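PDB 3TM8: HD-GYP domain-containing protein from Bdellovibrio bacteriovorus, which binds two iron ions in its HD domain and is probably a cyclic-di-GMP phosphodiesterase of the HD-GYP class. Local coordinates for residues D57-E60 with K65-K68; K103-R108 with V144-S149; Q183-T188 with P314-Q319; L196-L201 with H245-V250. One frame throughout, in Å; residues are numbered along the deposited sequence.

Contact 1. Residues D57-E60 with K65-K68; sequences DSFE and KRLK
The loop that joins strand 48-53 to strand 74-78 doubles back on itself, and Asp57 and Phe59 on its outgoing limb meet Arg66 and Leu67 on its short 3-10 turn. A salt bridge closes the outer side: Arg66 NH1 donates to Asp57 OD2 at 2.9 Å, nearly straight at 167°. The acceptor lies in the guanidinium plane, but the N-H comes down on OD2 from above the carboxylate, the two planes standing 77° apart. This single-nitrogen grip is widened by water. One molecule gives a proton to Asp57 OD2 and accepts from Arg66 NH2; a second links Arg66 NH1, 2.8 Å away, to the carbonyl of Ser58. A long chain suits Arg66, whose bend at chi3 (67°) turns the guanidinium toward the aspartate. Asp57 OD2 also accepts from the backbone N of Arg54, so several donors converge on one oxygen and would be expected to stabilise its negative charge.

The inner side is apolar. Leu67 CD1 sits over one face of the Phe59 ring, nearer the rim than the middle, in a CH-pi contact 4.0 Å from the centroid. Its closest ring atom is Phe59 CD1, at 3.7 Å. A flat ring and a methyl of a branched leucine pack well in this buried place, and Leu53 of strand 48-53 touches both residues. On the outgoing limb, Ser58 OG donates to the syn lone pair of Glu60 OE1. Together the ion pair and the CH-pi pair pin the 3-10 turn at 65-67 to the beginning of this strand-to-strand loop.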
loop_
_atom_site.group_PDB
_atom_site.type_symbol
_atom_site.label_atom_id
_atom_site.label_comp_id
_atom_site.label_asym_id
_atom_site.label_seq_id
_atom_site.Cartn_x
_atom_site.Cartn_y
_atom_site.Cartn_z
ATOM N N ASP A 57 -11.579 -8.069 -22.415
ATOM C CA ASP A 57 -10.647 -8.727 -21.490
ATOM C C ASP A 57 -11.051 -8.572 -20.017
ATOM O O ASP A 57 -11.711 -7.609 -19.635
ATOM C CB ASP A 57 -9.217 -8.205 -21.674
ATOM C CG ASP A 57 -8.597 -8.624 -22.995
ATOM O OD1 ASP A 57 -9.207 -9.441 -23.712
ATOM O OD2 ASP A 57 -7.490 -8.135 -23.302
ATOM N N SER A 58 -10.643 -9.528 -19.192
ATOM C CA SER A 58 -10.824 -9.413 -17.742
ATOM C C SER A 58 -9.600 -9.978 -17.027
ATOM O O SER A 58 -8.706 -10.530 -17.669
ATOM C CB SER A 58 -12.103 -10.114 -17.274
ATOM O OG SER A 58 -12.052 -11.497 -17.565
ATOM N N PHE A 59 -9.557 -9.849 -15.703
ATOM C CA PHE A 59 -8.300 -10.039 -14.989
ATOM C C PHE A 59 -8.413 -10.838 -13.709
ATOM O O PHE A 59 -7.528 -10.785 -12.849
ATOM C CB PHE A 59 -7.640 -8.674 -14.781
ATOM C CG PHE A 59 -7.386 -7.988 -16.076
ATOM C CD1 PHE A 59 -6.320 -8.385 -16.867
ATOM C CD2 PHE A 59 -8.283 -7.055 -16.579
ATOM C CE1 PHE A 59 -6.112 -7.825 -18.105
ATOM C CE2 PHE A 59 -8.078 -6.483 -17.826
ATOM C CZ PHE A 59 -6.991 -6.870 -18.588
ATOM N N GLU A 60 -9.484 -11.616 -13.610
ATOM C CA GLU A 60 -9.697 -12.458 -12.440
ATOM C C GLU A 60 -8.756 -13.670 -12.447
ATOM O O GLU A 60 -8.337 -14.144 -13.508
ATOM C CB GLU A 60 -11.164 -12.901 -12.369
ATOM C CG GLU A 60 -11.554 -14.071 -13.282
ATOM C CD GLU A 60 -11.751 -13.697 -14.747
ATOM O OE1 GLU A 60 -11.620 -12.508 -15.108
ATOM O OE2 GLU A 60 -12.049 -14.612 -15.545
ATOM N N LYS A 65 -2.041 -12.345 -14.198
ATOM C CA LYS A 65 -0.626 -12.470 -14.544
ATOM C C LYS A 65 -0.232 -11.581 -15.725
ATOM O O LYS A 65 0.921 -11.170 -15.848
ATOM C CB LYS A 65 -0.272 -13.931 -14.827
ATOM C CG LYS A 65 -0.399 -14.830 -13.613
ATOM C CD LYS A 65 -0.171 -16.283 -13.987
ATOM C CE LYS A 65 -0.492 -17.211 -12.826
ATOM N NZ LYS A 65 -0.461 -18.639 -13.240
ATOM N N ARG A 66 -1.196 -11.279 -16.586
ATOM C CA ARG A 66 -0.956 -10.378 -17.708
ATOM C C ARG A 66 -0.506 -8.989 -17.248
ATOM O O ARG A 66 0.051 -8.221 -18.032
ATOM C CB ARG A 66 -2.216 -10.240 -18.566
ATOM C CG ARG A 66 -2.781 -11.548 -19.101
ATOM C CD ARG A 66 -3.943 -11.279 -20.045
ATOM N NE ARG A 66 -3.492 -10.607 -21.261
ATOM C CZ ARG A 66 -4.250 -9.825 -22.021
ATOM N NH1 ARG A 66 -5.518 -9.595 -21.700
ATOM N NH2 ARG A 66 -3.734 -9.265 -23.108
ATOM N N LEU A 67 -0.765 -8.663 -15.984
ATOM C CA LEU A 67 -0.445 -7.346 -15.451
ATOM C C LEU A 67 0.621 -7.402 -14.358
ATOM O O LEU A 67 0.941 -6.377 -13.761
ATOM C CB LEU A 67 -1.709 -6.674 -14.905
ATOM C CG LEU A 67 -2.794 -6.480 -15.964
ATOM C CD1 LEU A 67 -4.062 -5.878 -15.354
ATOM C CD2 LEU A 67 -2.273 -5.623 -17.117
ATOM N N LYS A 68 1.155 -8.595 -14.107
ATOM C CA LYS A 68 2.133 -8.806 -13.040
ATOM C C LYS A 68 3.553 -8.991 -13.570
ATOM O O LYS A 68 3.751 -9.452 -14.691
ATOM C CB LYS A 68 1.735 -10.027 -12.203
ATOM C CG LYS A 68 0.494 -9.808 -11.345
ATOM C CD LYS A 68 -0.021 -11.096 -10.719
ATOM C CE LYS A 68 0.971 -11.693 -9.735
ATOM N NZ LYS A 68 1.973 -12.580 -10.390
HETATM O O HOH W 1 -5.798 -8.740 -25.380
HETATM O O HOH W 2 -7.439 -10.802 -20.099
#

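Contact 2. Residues K103-R108 with V144-S149; sequences KDIQTR and VNFIMS
The backbones at Arg108, in the first turn of helix 105-125, and Phe146, on helix 130-149, stay well apart, with CA atoms 9.6 Å from each other, the nearest such pair between the segments. Long side chains must therefore span the gap. With CG anti to the backbone N (chi1 172°), the Phe146 ring extends toward the other helix and brings its CE1 edge over one face of the Arg108 guanidinium. Arg108 NH2 lies 3.7 Å from Phe146 CE1, and the planes are 74° apart, with the guanidinium at the ring's edge, near its plane. Beside this, Ile105 CD1 packs at 4.0 Å from the same CE1 atom and equally close to CZ.

Asp104 starts the helix as its N-cap. Its OD2 accepts from Gln106 N at 3.1 Å, while OD1 takes both the amide and the hydroxyl of Thr107.

The buried guanidinium has polar partners around its rim: NE bonds to Ala96 O, NH2 forms a salt bridge with Asp99, and NH1 bonds to Asn150 OD1. Those bonds fix its plane and leave a flat face for the aromatic edge. Because the guanidinium does not lie over the pi face, this is van der Waals packing and not a cation-pi interaction; Asp99 answers the charge.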
loop_
_atom_site.group_PDB
_atom_site.type_symbol
_atom_site.label_atom_id
_atom_site.label_comp_id
_atom_site.label_asym_id
_atom_site.label_seq_id
_atom_site.Cartn_x
_atom_site.Cartn_y
_atom_site.Cartn_z
ATOM N N LYS A 103 -19.719 -12.860 -3.889
ATOM C CA LYS A 103 -18.597 -12.864 -4.825
ATOM C C LYS A 103 -17.366 -13.467 -4.161
ATOM O O LYS A 103 -17.139 -13.254 -2.973
ATOM C CB LYS A 103 -18.279 -11.433 -5.252
ATOM C CG LYS A 103 -17.574 -11.314 -6.587
ATOM C CD LYS A 103 -18.597 -11.299 -7.716
ATOM C CE LYS A 103 -19.615 -10.182 -7.505
ATOM N NZ LYS A 103 -20.824 -10.340 -8.363
ATOM N N ASP A 104 -16.571 -14.208 -4.933
ATOM C CA ASP A 104 -15.334 -14.802 -4.432
ATOM C C ASP A 104 -14.488 -13.755 -3.726
ATOM O O ASP A 104 -14.221 -12.681 -4.277
ATOM C CB ASP A 104 -14.545 -15.428 -5.586
ATOM C CG ASP A 104 -13.055 -15.521 -5.303
ATOM O OD1 ASP A 104 -12.275 -14.987 -6.114
ATOM O OD2 ASP A 104 -12.659 -16.138 -4.287
ATOM N N ILE A 105 -14.060 -14.072 -2.509
ATOM C CA ILE A 105 -13.309 -13.120 -1.699
ATOM C C ILE A 105 -11.997 -12.702 -2.369
ATOM O O ILE A 105 -11.569 -11.564 -2.232
ATOM C CB ILE A 105 -13.068 -13.656 -0.255
ATOM C CG1 ILE A 105 -12.534 -12.545 0.659
ATOM C CG2 ILE A 105 -12.134 -14.867 -0.270
ATOM C CD1 ILE A 105 -13.500 -11.394 0.876
ATOM N N GLN A 106 -11.368 -13.610 -3.106
ATOM C CA GLN A 106 -10.118 -13.244 -3.769
ATOM C C GLN A 106 -10.344 -12.166 -4.823
ATOM O O GLN A 106 -9.527 -11.252 -4.976
ATOM C CB GLN A 106 -9.406 -14.447 -4.399
ATOM C CG GLN A 106 -8.006 -14.094 -4.908
ATOM C CD GLN A 106 -7.090 -13.696 -3.768
ATOM O OE1 GLN A 106 -6.834 -14.497 -2.872
ATOM N NE2 GLN A 106 -6.634 -12.446 -3.767
ATOM N N THR A 107 -11.452 -12.269 -5.548
ATOM C CA THR A 107 -11.760 -11.276 -6.558
ATOM C C THR A 107 -12.089 -9.933 -5.916
ATOM O O THR A 107 -11.646 -8.888 -6.382
ATOM C CB THR A 107 -12.886 -11.759 -7.489
ATOM O OG1 THR A 107 -12.469 -12.982 -8.104
ATOM C CG2 THR A 107 -13.172 -10.734 -8.568
ATOM N N ARG A 108 -12.853 -9.963 -4.828
ATOM C CA ARG A 108 -13.139 -8.738 -4.089
ATOM C C ARG A 108 -11.841 -8.095 -3.588
ATOM O O ARG A 108 -11.646 -6.885 -3.727
ATOM C CB ARG A 108 -14.067 -9.029 -2.911
ATOM C CG ARG A 108 -15.418 -9.608 -3.323
ATOM C CD ARG A 108 -16.326 -9.837 -2.122
ATOM N NE ARG A 108 -16.523 -8.590 -1.402
ATOM C CZ ARG A 108 -16.874 -8.502 -0.123
ATOM N NH1 ARG A 108 -17.096 -9.598 0.590
ATOM N NH2 ARG A 108 -16.999 -7.306 0.440
ATOM N N VAL A 144 -10.854 -0.568 6.273
ATOM C CA VAL A 144 -10.923 -1.117 7.629
ATOM C C VAL A 144 -12.171 -1.996 7.753
ATOM O O VAL A 144 -12.114 -3.122 8.259
ATOM C CB VAL A 144 -10.959 -0.018 8.722
ATOM C CG1 VAL A 144 -11.259 -0.628 10.104
ATOM C CG2 VAL A 144 -9.649 0.751 8.750
ATOM N N ASN A 145 -13.305 -1.487 7.281
ATOM C CA ASN A 145 -14.540 -2.249 7.388
ATOM C C ASN A 145 -14.496 -3.549 6.598
ATOM O O ASN A 145 -14.995 -4.573 7.059
ATOM C CB ASN A 145 -15.750 -1.407 6.997
ATOM C CG ASN A 145 -17.044 -2.159 7.178
ATOM O OD1 ASN A 145 -17.361 -2.596 8.283
ATOM N ND2 ASN A 145 -17.798 -2.322 6.097
ATOM N N PHE A 146 -13.901 -3.508 5.409
ATOM C CA PHE A 146 -13.755 -4.707 4.596
ATOM C C PHE A 146 -12.933 -5.774 5.321
ATOM O O PHE A 146 -13.332 -6.940 5.397
ATOM C CB PHE A 146 -13.113 -4.335 3.256
ATOM C CG PHE A 146 -12.733 -5.521 2.390
ATOM C CD1 PHE A 146 -13.703 -6.352 1.843
ATOM C CD2 PHE A 146 -11.397 -5.788 2.106
ATOM C CE1 PHE A 146 -13.351 -7.434 1.039
ATOM C CE2 PHE A 146 -11.039 -6.864 1.306
ATOM C CZ PHE A 146 -12.018 -7.688 0.767
ATOM N N ILE A 147 -11.782 -5.375 5.855
ATOM C CA ILE A 147 -10.911 -6.312 6.551
ATOM C C ILE A 147 -11.574 -6.845 7.833
ATOM O O ILE A 147 -11.468 -8.034 8.151
ATOM C CB ILE A 147 -9.552 -5.670 6.883
ATOM C CG1 ILE A 147 -8.802 -5.282 5.596
ATOM C CG2 ILE A 147 -8.715 -6.606 7.763
ATOM C CD1 ILE A 147 -8.419 -6.448 4.710
ATOM N N MET A 148 -12.285 -5.980 8.553
ATOM C CA MET A 148 -12.894 -6.357 9.833
ATOM C C MET A 148 -14.139 -7.221 9.664
ATOM O O MET A 148 -14.468 -8.021 10.536
ATOM C CB MET A 148 -13.271 -5.118 10.657
ATOM C CG MET A 148 -12.110 -4.361 11.283
ATOM S SD MET A 148 -12.692 -3.067 12.405
ATOM C CE MET A 148 -13.139 -4.032 13.850
ATOM N N SER A 149 -14.840 -7.048 8.548
ATOM C CA SER A 149 -16.151 -7.686 8.372
ATOM C C SER A 149 -16.132 -8.969 7.551
ATOM O O SER A 149 -17.156 -9.640 7.421
ATOM C CB SER A 149 -17.144 -6.709 7.735
ATOM O OG SER A 149 -17.268 -5.519 8.490
#

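Contact 3. Residues Q183-T188 with P314-Q319; sequences QKLGIT and PLQHIQ
Van der Waals packing comes first where the end of helix 167-185 meets the start of helix 315-325, and Leu185 carries it against His317 and Gln316. Leu185 CD1 approaches His317 NE2 to 3.6 Å and CD2 of the same ring to 3.8 Å, coming in obliquely. The other methyl, Leu185 CD2, leans on the aliphatic part of Gln316, with CG 4.4 Å away. A forked leucine suits this place because its two methyls can serve two neighbours at once. The imidazole meets the methyl with NE2 and CD2, while ND1 is the nitrogen bonded to Ser283. Its face is used as well: Pro314 CG, one turn earlier, stands 3.7 Å above the plane over the ring centre.

Polar interactions do not cross between the two segments. His317 ND1 is hydrogen-bonded to Ser283 OG of helix 276-293, which together with the proline would restrain the rotation of the imidazole.

Backbone features mark the two helix ends. Gly186 leaves the helix with positive phi (81°) in a Schellman motif, a conformation that glycine adopts easily, and its N bonds to Gln183 O. On the other side Pro314 occupies the N-cap position, and its carbonyl accepts from Ile318 N at 3.2 Å.

Helix 276-293 lies against both segments: Leu280 touches Leu185 and Ile187, and Val279 touches His317. The junction thus ties the C-terminal end of helix 167-185 to helix 315-325, with His320 of the latter also reaching Leu185.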
loop_
_atom_site.group_PDB
_atom_site.type_symbol
_atom_site.label_atom_id
_atom_site.label_comp_id
_atom_site.label_asym_id
_atom_site.label_seq_id
_atom_site.Cartn_x
_atom_site.Cartn_y
_atom_site.Cartn_z
ATOM N N GLN A 183 -6.279 -4.575 15.848
ATOM C CA GLN A 183 -7.289 -5.461 16.411
ATOM C C GLN A 183 -6.716 -6.311 17.544
ATOM O O GLN A 183 -7.344 -6.453 18.587
ATOM C CB GLN A 183 -7.892 -6.368 15.336
ATOM C CG GLN A 183 -8.980 -7.294 15.869
ATOM C CD GLN A 183 -9.606 -8.166 14.792
ATOM O OE1 GLN A 183 -8.965 -8.506 13.795
ATOM N NE2 GLN A 183 -10.870 -8.529 14.989
ATOM N N LYS A 184 -5.529 -6.882 17.339
ATOM C CA LYS A 184 -4.904 -7.729 18.356
ATOM C C LYS A 184 -4.563 -6.959 19.631
ATOM O O LYS A 184 -4.593 -7.512 20.734
ATOM C CB LYS A 184 -3.633 -8.374 17.809
ATOM C CG LYS A 184 -3.851 -9.338 16.672
ATOM C CD LYS A 184 -4.401 -10.651 17.152
ATOM C CE LYS A 184 -4.187 -11.719 16.095
ATOM N NZ LYS A 184 -4.438 -13.069 16.653
ATOM N N LEU A 185 -4.231 -5.683 19.469
ATOM C CA LEU A 185 -3.869 -4.819 20.584
ATOM C C LEU A 185 -5.075 -4.186 21.265
ATOM O O LEU A 185 -4.931 -3.514 22.283
ATOM C CB LEU A 185 -2.938 -3.713 20.105
ATOM C CG LEU A 185 -1.578 -4.188 19.603
ATOM C CD1 LEU A 185 -0.839 -3.052 18.927
ATOM C CD2 LEU A 185 -0.754 -4.748 20.760
ATOM N N GLY A 186 -6.254 -4.375 20.685
ATOM C CA GLY A 186 -7.477 -3.839 21.257
ATOM C C GLY A 186 -7.723 -2.373 20.946
ATOM O O GLY A 186 -8.448 -1.693 21.672
ATOM N N ILE A 187 -7.125 -1.877 19.870
ATOM C CA ILE A 187 -7.399 -0.516 19.412
ATOM C C ILE A 187 -8.649 -0.510 18.544
ATOM O O ILE A 187 -8.596 -0.876 17.369
ATOM C CB ILE A 187 -6.229 0.053 18.599
ATOM C CG1 ILE A 187 -4.975 0.134 19.469
ATOM C CG2 ILE A 187 -6.589 1.424 18.046
ATOM C CD1 ILE A 187 -3.705 0.417 18.686
ATOM N N THR A 188 -9.767 -0.078 19.121
ATOM C CA THR A 188 -11.076 -0.220 18.478
ATOM C C THR A 188 -11.664 1.085 17.930
ATOM O O THR A 188 -12.560 1.057 17.091
ATOM C CB THR A 188 -12.106 -0.835 19.444
ATOM O OG1 THR A 188 -12.273 0.035 20.567
ATOM C CG2 THR A 188 -11.642 -2.203 19.932
ATOM N N PRO A 314 8.421 -3.406 19.696
ATOM C CA PRO A 314 7.878 -4.118 20.858
ATOM C C PRO A 314 7.673 -5.595 20.547
ATOM O O PRO A 314 7.109 -5.946 19.504
ATOM C CB PRO A 314 6.523 -3.442 21.086
ATOM C CG PRO A 314 6.645 -2.101 20.413
ATOM C CD PRO A 314 7.502 -2.363 19.207
ATOM N N LEU A 315 8.104 -6.462 21.456
ATOM C CA LEU A 315 7.961 -7.889 21.227
ATOM C C LEU A 315 6.499 -8.257 20.974
ATOM O O LEU A 315 6.215 -9.111 20.139
ATOM C CB LEU A 315 8.533 -8.701 22.392
ATOM C CG LEU A 315 8.398 -10.223 22.300
ATOM C CD1 LEU A 315 9.132 -10.786 21.072
ATOM C CD2 LEU A 315 8.863 -10.891 23.597
ATOM N N GLN A 316 5.568 -7.624 21.685
ATOM C CA GLN A 316 4.157 -7.952 21.462
ATOM C C GLN A 316 3.708 -7.681 20.018
ATOM O O GLN A 316 2.886 -8.420 19.474
ATOM C CB GLN A 316 3.221 -7.285 22.485
ATOM C CG GLN A 316 3.177 -5.762 22.477
ATOM C CD GLN A 316 4.169 -5.134 23.433
ATOM O OE1 GLN A 316 5.297 -5.598 23.568
ATOM N NE2 GLN A 316 3.748 -4.079 24.114
ATOM N N HIS A 317 4.241 -6.634 19.397
ATOM C CA HIS A 317 3.900 -6.374 18.001
ATOM C C HIS A 317 4.439 -7.478 17.114
ATOM O O HIS A 317 3.746 -7.962 16.221
ATOM C CB HIS A 317 4.484 -5.052 17.524
ATOM C CG HIS A 317 3.836 -3.846 18.120
ATOM N ND1 HIS A 317 4.112 -2.567 17.685
ATOM C CD2 HIS A 317 2.935 -3.717 19.121
ATOM C CE1 HIS A 317 3.406 -1.702 18.389
ATOM N NE2 HIS A 317 2.688 -2.374 19.272
ATOM N N ILE A 318 5.687 -7.863 17.351
ATOM C CA ILE A 318 6.310 -8.867 16.503
ATOM C C ILE A 318 5.605 -10.214 16.649
ATOM O O ILE A 318 5.362 -10.897 15.659
ATOM C CB ILE A 318 7.821 -8.975 16.762
ATOM C CG1 ILE A 318 8.482 -7.638 16.428
ATOM C CG2 ILE A 318 8.432 -10.088 15.929
ATOM C CD1 ILE A 318 8.000 -7.044 15.109
ATOM N N GLN A 319 5.246 -10.574 17.874
ATOM C CA GLN A 319 4.504 -11.809 18.108
ATOM C C GLN A 319 3.131 -11.784 17.433
ATOM O O GLN A 319 2.733 -12.750 16.782
ATOM C CB GLN A 319 4.352 -12.064 19.609
ATOM C CG GLN A 319 5.688 -12.268 20.314
ATOM C CD GLN A 319 5.561 -12.495 21.809
ATOM O OE1 GLN A 319 6.340 -13.247 22.384
ATOM N NE2 GLN A 319 4.600 -11.831 22.449
#

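Contact 4. Residues L196-L201 with H245-V250; sequences LTLGAL and HFDQTV
Val250, Leu198 and Gly199 make a close helix-helix contact inside the all-helical HD domain, where helix 190-202 meets the first turn of helix 248-256. Val250 buries the most surface. Both of its methyls are used: CG2 goes to Leu198, and CG1 lies 4.1 Å from Gly199 CA. A beta-branched residue fits because its two short arms can each touch the neighbouring helix without needing much depth.

Leu198 comes next. Its side chain leaves the helix with CG anti to the backbone N (chi1 -179°), which carries CD2 against CG2 of Val250, the two side chains crossing at a slant. The same methyl passes 4.4 Å from Asp247 OD2, a loose contact; OD2 is hydrogen-bonded to Tyr133 OH and salt-bridged to Lys137 NZ, both on helix 130-149. Tyr133 and Cys136 also touch Leu198, so the leucine fills a place bounded by three helices. Asp247 holds the N-cap position of helix 248-256, although its side chain makes no capping bond.

Gly199 permits the closeness. Its CA is only 4.3 Å from that of Val250; having no side chain, glycine lets the backbones lie this near, and no hydrogen bond links the segments.

The neighbourhood leads on to the metal centre: His203, an iron ligand, follows helix 190-202 and donates from ND1 to Ala200 O, while the ligands His257 and Glu258 follow helix 248-256. Between the two segments the closest side-chain approach is of methyl with methyl, Leu198 CD2 to Val250 CG2, at 3.7 Å.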
loop_
_atom_site.group_PDB
_atom_site.type_symbol
_atom_site.label_atom_id
_atom_site.label_comp_id
_atom_site.label_asym_id
_atom_site.label_seq_id
_atom_site.Cartn_x
_atom_site.Cartn_y
_atom_site.Cartn_z
ATOM N N LEU A 196 -4.767 5.365 11.178
ATOM C CA LEU A 196 -3.697 4.375 11.146
ATOM C C LEU A 196 -3.576 3.785 9.745
ATOM O O LEU A 196 -2.481 3.674 9.192
ATOM C CB LEU A 196 -3.982 3.267 12.164
ATOM C CG LEU A 196 -3.116 2.007 12.094
ATOM C CD1 LEU A 196 -1.672 2.327 12.437
ATOM C CD2 LEU A 196 -3.668 0.916 13.006
ATOM N N THR A 197 -4.719 3.409 9.180
ATOM C CA THR A 197 -4.760 2.799 7.860
ATOM C C THR A 197 -4.283 3.789 6.798
ATOM O O THR A 197 -3.463 3.455 5.928
ATOM C CB THR A 197 -6.179 2.300 7.549
ATOM O OG1 THR A 197 -6.539 1.317 8.527
ATOM C CG2 THR A 197 -6.264 1.691 6.152
ATOM N N LEU A 198 -4.791 5.015 6.874
ATOM C CA LEU A 198 -4.393 6.055 5.932
ATOM C C LEU A 198 -2.894 6.363 6.015
ATOM O O LEU A 198 -2.204 6.467 4.989
ATOM C CB LEU A 198 -5.223 7.317 6.166
ATOM C CG LEU A 198 -4.955 8.507 5.252
ATOM C CD1 LEU A 198 -5.145 8.133 3.777
ATOM C CD2 LEU A 198 -5.859 9.676 5.655
ATOM N N GLY A 199 -2.389 6.527 7.235
ATOM C CA GLY A 199 -0.977 6.785 7.422
ATOM C C GLY A 199 -0.129 5.639 6.914
ATOM O O GLY A 199 0.886 5.857 6.236
ATOM N N ALA A 200 -0.551 4.409 7.201
ATOM C CA ALA A 200 0.163 3.244 6.687
ATOM C C ALA A 200 0.167 3.214 5.156
ATOM O O ALA A 200 1.177 2.939 4.523
ATOM C CB ALA A 200 -0.418 1.963 7.268
ATOM N N LEU A 201 -0.968 3.515 4.554
ATOM C CA LEU A 201 -1.044 3.520 3.110
ATOM C C LEU A 201 -0.049 4.512 2.500
ATOM O O LEU A 201 0.588 4.213 1.482
ATOM C CB LEU A 201 -2.473 3.843 2.701
ATOM C CG LEU A 201 -2.796 3.825 1.221
ATOM C CD1 LEU A 201 -2.428 2.489 0.607
ATOM C CD2 LEU A 201 -4.274 4.111 1.051
ATOM N N HIS A 245 -4.909 20.094 5.070
ATOM C CA HIS A 245 -5.836 18.975 4.958
ATOM C C HIS A 245 -5.263 17.652 5.458
ATOM O O HIS A 245 -6.006 16.695 5.642
ATOM C CB HIS A 245 -6.354 18.825 3.521
ATOM C CG HIS A 245 -5.274 18.663 2.499
ATOM N ND1 HIS A 245 -4.514 19.721 2.051
ATOM C CD2 HIS A 245 -4.832 17.572 1.831
ATOM C CE1 HIS A 245 -3.648 19.289 1.150
ATOM N NE2 HIS A 245 -3.821 17.989 0.998
ATOM N N PHE A 246 -3.949 17.588 5.669
ATOM C CA PHE A 246 -3.350 16.365 6.203
ATOM C C PHE A 246 -3.626 16.221 7.696
ATOM O O PHE A 246 -3.446 17.165 8.470
ATOM C CB PHE A 246 -1.841 16.302 5.929
ATOM C CG PHE A 246 -1.487 15.566 4.666
ATOM C CD1 PHE A 246 -0.890 14.315 4.723
ATOM C CD2 PHE A 246 -1.765 16.117 3.427
ATOM C CE1 PHE A 246 -0.570 13.633 3.566
ATOM C CE2 PHE A 246 -1.447 15.438 2.264
ATOM C CZ PHE A 246 -0.848 14.192 2.335
ATOM N N ASP A 247 -4.066 15.036 8.101
ATOM C CA ASP A 247 -4.251 14.756 9.523
ATOM C C ASP A 247 -2.906 14.622 10.237
ATOM O O ASP A 247 -1.968 14.039 9.700
ATOM C CB ASP A 247 -5.057 13.477 9.716
ATOM C CG ASP A 247 -6.478 13.608 9.220
ATOM O OD1 ASP A 247 -7.330 14.103 9.986
ATOM O OD2 ASP A 247 -6.738 13.218 8.064
ATOM N N GLN A 248 -2.820 15.145 11.455
ATOM C CA GLN A 248 -1.567 15.075 12.201
ATOM C C GLN A 248 -1.071 13.636 12.369
ATOM O O GLN A 248 0.126 13.375 12.260
ATOM C CB GLN A 248 -1.695 15.747 13.568
ATOM C CG GLN A 248 -0.362 15.867 14.291
ATOM C CD GLN A 248 0.630 16.740 13.537
ATOM O OE1 GLN A 248 0.302 17.854 13.126
ATOM N NE2 GLN A 248 1.846 16.235 13.347
ATOM N N THR A 249 -1.984 12.706 12.630
ATOM C CA THR A 249 -1.603 11.308 12.794
ATOM C C THR A 249 -0.913 10.775 11.536
ATOM O O THR A 249 0.057 10.020 11.615
ATOM C CB THR A 249 -2.822 10.426 13.086
ATOM O OG1 THR A 249 -3.404 10.813 14.338
ATOM C CG2 THR A 249 -2.421 8.957 13.137
ATOM N N VAL A 250 -1.428 11.164 10.372
ATOM C CA VAL A 250 -0.860 10.734 9.098
ATOM C C VAL A 250 0.542 11.328 8.902
ATOM O O VAL A 250 1.478 10.626 8.508
ATOM C CB VAL A 250 -1.811 11.114 7.945
ATOM C CG1 VAL A 250 -1.169 10.828 6.601
ATOM C CG2 VAL A 250 -3.139 10.363 8.097
#

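How the contacts relate
Contacts 2 and 4 are buried, whereas contacts 1 and 3 are only partly so. Chemistry follows place: contact 1, in a loop between strands about 31 Å from contact 4 (centre to centre), relies on an ion pair and waters, while contact 4 is apolar and depends on a glycine. Contact 2 puts a charged group inside, with its polar partners outside the two segments; contact 3 has a buried imidazole whose polar partner, Ser283, also lies outside its segments. Helix 130-149 joins contacts 2 and 4, which touch where Val144 CG2 meets Thr197 OG1 at 3.2 Å. Contacts 3 and 4 use successive helices, 167-185 and 190-202, and helix 276-293 packs against both.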